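Local structure of sulfite dehydrogenase (Paracoccus pantotrophus, 2XTS) at the interface of chains A and B. The protein is the molybdenum-cofactor subunit of sulfane dehydrogenase SoxCD, which oxidises protein-bound sulfur in the Sox system with haem c carrying electrons. Coordinates in Å, arbitrary orientation; residue numbers count along the deposited sequence, not the author numbering. Chains: chain A/B, Sulfite dehydrogenase.

The interface of chains A and B. Residues chain A 19-20, 31; chain B 79, 205.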
loop_
_atom_site.group_PDB
_atom_site.type_symbol
_atom_site.label_atom_id
_atom_site.label_comp_id
_atom_site.label_asym_id
_atom_site.label_seq_id
_atom_site.Cartn_x
_atom_site.Cartn_y
_atom_site.Cartn_z
ATOM N N GLY A 19 18.224 -7.264 -17.356
ATOM C CA GLY A 19 17.785 -7.381 -15.981
ATOM C C GLY A 19 16.988 -8.676 -15.782
ATOM O O GLY A 19 16.965 -9.538 -16.655
ATOM N N GLU A 20 16.288 -8.791 -14.660
ATOM C CA GLU A 20 15.459 -9.973 -14.393
ATOM C C GLU A 20 14.183 -10.015 -15.249
ATOM O O GLU A 20 13.593 -9.001 -15.608
ATOM C CB GLU A 20 15.059 -10.049 -12.924
ATOM C CG GLU A 20 16.225 -10.274 -11.950
ATOM C CD GLU A 20 15.709 -10.498 -10.538
ATOM O OE1 GLU A 20 15.455 -9.499 -9.848
ATOM O OE2 GLU A 20 15.517 -11.665 -10.135
ATOM N N ILE A 31 13.873 -4.125 -2.839
ATOM C CA ILE A 31 15.249 -4.364 -3.252
ATOM C C ILE A 31 16.139 -4.447 -2.016
ATOM O O ILE A 31 15.846 -3.839 -0.988
ATOM C CB ILE A 31 15.666 -3.279 -4.263
ATOM C CG1 ILE A 31 16.873 -3.698 -5.084
ATOM C CG2 ILE A 31 15.910 -1.938 -3.568
ATOM C CD1 ILE A 31 17.142 -2.773 -6.276
ATOM N N ALA B 79 14.240 -6.208 -15.500
ATOM C CA ALA B 79 14.252 -5.346 -14.315
ATOM C C ALA B 79 15.690 -5.210 -13.806
ATOM O O ALA B 79 16.266 -6.200 -13.363
ATOM C CB ALA B 79 13.339 -5.924 -13.222
ATOM N N LYS B 205 12.358 -2.680 -7.173
ATOM C CA LYS B 205 13.338 -2.830 -8.264
ATOM C C LYS B 205 12.666 -2.825 -9.640
ATOM O O LYS B 205 13.045 -2.113 -10.558
ATOM C CB LYS B 205 14.089 -4.152 -8.105
ATOM C CG LYS B 205 15.167 -4.368 -9.150
ATOM C CD LYS B 205 15.907 -5.683 -8.891
ATOM C CE LYS B 205 16.820 -6.105 -10.019
ATOM N NZ LYS B 205 17.478 -7.386 -9.629
#
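A:Glu20 meets B:Ala79 backbone to backbone, in a short antiparallel beta bridge between two loop segments. The A:Glu20 amide N donates to the B:Ala79 carbonyl O at 2.9 Å. In the return bond the B:Ala79 amide N reaches the A:Glu20 carbonyl O, also at 2.9 Å and nearly straight (165° at the hydrogen). Because the pairing uses main-chain groups, a small residue suits this place: the methyl CB of B:Ala79, 3.9 Å from A:Glu20 O, probably lets the two loop segments come close. A:Gly19 precedes the bridge residue, and its lack of a side chain probably leaves room beside B:Ala79.

Charge supplies the second link. The ammonium NZ of B:Lys205 forms a salt bridge, 2.9 Å long, with the carboxylate OE1 of A:Glu20, met from above the carboxylate plane. The lysine leaves its backbone with CG anti to N (chi1 -177°) and stays extended to its end, a length that lets it span to the glutamate, whose side chain it crosses at about a right angle. Thus A:Glu20 is gripped at both backbone and side chain.

Apolar packing uses the CB-CG stem of the same lysine, nearest the backbone. A:Ile31 turns its CD1 methyl against this stem, 3.8 Å from B:Lys205 CB, and the two side chains again cross roughly perpendicularly. With CG1 anti to the backbone N (chi1 -161°), the hydrophobic CG1-CD1 arm of the isoleucine is carried to the methylene groups, while the charged tip of the lysine passes on to A:Glu20. Were B:Lys205 shortened to an alanine, the A:Glu20 carboxylate would probably lose its cationic mate and the A:Ile31 methyl much of the stem it packs on.

In the fold, the N-terminal segment of chain A reaches across chain B, touching a loop at B:Ala79 and the start of the 3-10 helix 205-207. The two-fold axis repeats this patch with the chains exchanged, so each subunit's N-terminal arm lies on its neighbour, consistent with the dimer expected of this family.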